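Local coordinates for complement component 1, q subcomponent, A chain (Danio rerio, PDB 5HBA), which probably serves innate immunity as the A-chain recognition subunit of C1q, whose globular head binds targets that start the classical complement pathway, at the interface of chains A and B. Sequence-based numbering; all coordinates share one arbitrary frame. Chains: chain A/B, Uncharacterized protein.

The interface of chains A and B. Residues chain A 78-80, 90-91; chain B 55, 87-89, 91.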
ATOM      1  N   PHE A  78      10.899   4.692  -4.736  1.00 24.46           N
ATOM      2  CA  PHE A  78       9.556   4.920  -5.240  1.00 26.25           C
ATOM      3  C   PHE A  78       9.458   6.395  -5.574  1.00 26.45           C
ATOM      4  O   PHE A  78       9.574   7.229  -4.683  1.00 22.23           O
ATOM      5  CB  PHE A  78       8.520   4.536  -4.177  1.00 24.98           C
ATOM      6  CG  PHE A  78       8.626   3.102  -3.733  1.00 23.50           C
ATOM      7  CD1 PHE A  78       7.991   2.084  -4.448  1.00 23.92           C
ATOM      8  CD2 PHE A  78       9.389   2.763  -2.627  1.00 23.55           C
ATOM      9  CE1 PHE A  78       8.114   0.745  -4.044  1.00 23.59           C
ATOM     10  CE2 PHE A  78       9.510   1.435  -2.216  1.00 24.46           C
ATOM     11  CZ  PHE A  78       8.875   0.429  -2.926  1.00 23.33           C
ATOM     12  N   CYS A  79       9.264   6.699  -6.858  1.00 25.09           N
ATOM     13  CA  CYS A  79       9.334   8.069  -7.369  1.00 28.88           C
ATOM     14  C   CYS A  79       8.100   8.489  -8.182  1.00 28.67           C
ATOM     15  O   CYS A  79       7.675   7.783  -9.112  1.00 23.52           O
ATOM     16  CB  CYS A  79      10.563   8.228  -8.279  1.00 30.84           C
ATOM     17  SG  CYS A  79      12.176   8.398  -7.496  1.00 29.06           S
ATOM     18  N   ASP A  80       7.542   9.647  -7.834  1.00 27.16           N
ATOM     19  CA  ASP A  80       6.586  10.341  -8.698  1.00 31.47           C
ATOM     20  C   ASP A  80       7.312  11.521  -9.345  1.00 34.01           C
ATOM     21  O   ASP A  80       7.635  12.503  -8.664  1.00 30.79           O
ATOM     22  CB  ASP A  80       5.392  10.868  -7.892  1.00 29.69           C
ATOM     23  CG  ASP A  80       4.283   9.830  -7.714  1.00 31.21           C
ATOM     24  OD1 ASP A  80       4.459   8.683  -8.161  1.00 27.89           O
ATOM     25  OD2 ASP A  80       3.241  10.159  -7.096  1.00 31.96           O
ATOM     26  N   VAL A  90       2.730   9.204  -3.140  1.00 24.85           N
ATOM     27  CA  VAL A  90       3.547   8.062  -3.521  1.00 25.29           C
ATOM     28  C   VAL A  90       3.445   7.025  -2.414  1.00 27.75           C
ATOM     29  O   VAL A  90       3.576   7.349  -1.236  1.00 24.99           O
ATOM     30  CB  VAL A  90       5.038   8.420  -3.650  1.00 27.36           C
ATOM     31  CG1 VAL A  90       5.812   7.244  -4.251  1.00 31.75           C
ATOM     32  CG2 VAL A  90       5.227   9.645  -4.497  1.00 29.87           C
ATOM     33  N   SER A  91       3.227   5.774  -2.796  1.00 26.55           N
ATOM     34  CA  SER A  91       3.206   4.681  -1.834  1.00 24.57           C
ATOM     35  C   SER A  91       4.223   3.621  -2.224  1.00 25.01           C
ATOM     36  O   SER A  91       4.505   3.406  -3.416  1.00 23.96           O
ATOM     37  CB  SER A  91       1.814   4.059  -1.769  1.00 25.14           C
ATOM     38  OG  SER A  91       0.862   5.021  -1.382  1.00 23.85           O
TER
ATOM     39  N   HIS B  55       3.625  -2.291  -5.843  1.00 20.81           N
ATOM     40  CA  HIS B  55       3.918  -0.896  -6.121  1.00 22.60           C
ATOM     41  C   HIS B  55       4.787  -0.888  -7.359  1.00 27.28           C
ATOM     42  O   HIS B  55       5.817  -1.567  -7.394  1.00 28.71           O
ATOM     43  CB  HIS B  55       4.671  -0.275  -4.943  1.00 24.55           C
ATOM     44  CG  HIS B  55       4.060  -0.576  -3.607  1.00 25.72           C
ATOM     45  ND1 HIS B  55       3.020   0.154  -3.076  1.00 25.76           N
ATOM     46  CD2 HIS B  55       4.366  -1.520  -2.679  1.00 26.67           C
ATOM     47  CE1 HIS B  55       2.700  -0.328  -1.890  1.00 24.53           C
ATOM     48  NE2 HIS B  55       3.504  -1.341  -1.621  1.00 24.02           N
ATOM     49  N   SER B  87       6.858   9.531 -14.968  1.00 44.62           N
ATOM     50  CA  SER B  87       6.872   8.222 -14.330  1.00 37.32           C
ATOM     51  C   SER B  87       6.287   8.341 -12.921  1.00 35.33           C
ATOM     52  O   SER B  87       6.756   9.145 -12.113  1.00 31.45           O
ATOM     53  CB  SER B  87       8.301   7.694 -14.264  1.00 36.46           C
ATOM     54  OG  SER B  87       8.329   6.411 -13.677  1.00 44.73           O
ATOM     55  N   LEU B  88       5.252   7.556 -12.638  1.00 30.59           N
ATOM     56  CA  LEU B  88       4.579   7.610 -11.353  1.00 31.39           C
ATOM     57  C   LEU B  88       4.497   6.206 -10.760  1.00 28.96           C
ATOM     58  O   LEU B  88       4.607   5.222 -11.483  1.00 29.82           O
ATOM     59  CB  LEU B  88       3.166   8.184 -11.512  1.00 33.92           C
ATOM     60  CG  LEU B  88       3.013   9.583 -12.112  1.00 37.21           C
ATOM     61  CD1 LEU B  88       1.535   9.961 -12.194  1.00 32.21           C
ATOM     62  CD2 LEU B  88       3.774  10.613 -11.284  1.00 31.72           C
ATOM     63  N   VAL B  89       4.302   6.115  -9.449  1.00 27.64           N
ATOM     64  CA  VAL B  89       4.136   4.814  -8.799  1.00 27.83           C
ATOM     65  C   VAL B  89       2.657   4.477  -8.637  1.00 26.35           C
ATOM     66  O   VAL B  89       1.943   5.166  -7.908  1.00 27.18           O
ATOM     67  CB  VAL B  89       4.792   4.785  -7.398  1.00 28.86           C
ATOM     68  CG1 VAL B  89       4.577   3.414  -6.736  1.00 27.84           C
ATOM     69  CG2 VAL B  89       6.296   5.125  -7.482  1.00 22.71           C
ATOM     70  N   SER B  91      -0.094   1.746  -7.171  1.00 22.66           N
ATOM     71  CA  SER B  91      -0.164   0.699  -6.168  1.00 21.83           C
ATOM     72  C   SER B  91      -1.535   0.052  -6.206  1.00 25.12           C
ATOM     73  O   SER B  91      -2.524   0.691  -6.592  1.00 29.11           O
ATOM     74  CB  SER B  91       0.118   1.268  -4.774  1.00 22.26           C
ATOM     75  OG  SER B  91       1.437   1.793  -4.689  1.00 25.88           O
TER
HETATM   76  O   HOH W   1       1.636   4.670  -5.293  1.00 27.82           O
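B:Val89 places CG1 anti to its backbone N (chi1 179°) and CG2 beside it, and this directs CG2 towards the backbone of A:Cys79 and CG1 towards the carbonyl O of A:Ser91. A:Asp80 has CG anti to its carbonyl carbon (chi1 -86°), which points the carboxylate at the backbone of B:Val89. Both chains carry the C1q globular domain, a jelly-roll beta-sandwich. C1q-family heads are typically trimers. The head of C1q itself joins A, B and C chains, so this contact between two A-chain copies, in an assembly of three, may only resemble the natural one. The patch sets strands 75-80 and 87-98 of chain A against strands 48-59 and 87-98 of chain B. Strand 87-98 meets its copy, with A:Ser91 near B:Ser91, yet the whole interface is not an exact two-fold.

B:Val89 N donates to A:Asp80 OD1 at 2.9 Å. The bond is nearly straight, 167° at the hydrogen, and meets OD1 almost along its C-O axis. B:Leu88 flanks the carboxylate, crossing it at about a right angle, with B:Leu88 CD2 3.7 Å from A:Asp80 CG. B:Val89 CG2 lies 3.4 Å from the carbonyl O of A:Cys79. B:Val89 CG2 also touches A:Val90 CG1, 3.9 Å away. B:Val89 packs against residues of both chain A strands.

Water 1 bridges the chains. It joins the A:Ser91 amide N to the carbonyl O of B:Val89, 2.7 Å from the water, and to B:Ser91 OG. B:Ser91 OG also hydrogen-bonds B:His55 ND1 at 2.8 Å, in the plane of the imidazole at its edge. This bond should limit rotation of the ring. A:Phe78 reaches B:His55 obliquely, and A:Phe78 CE1 lies 3.7 Å from B:His55 CB.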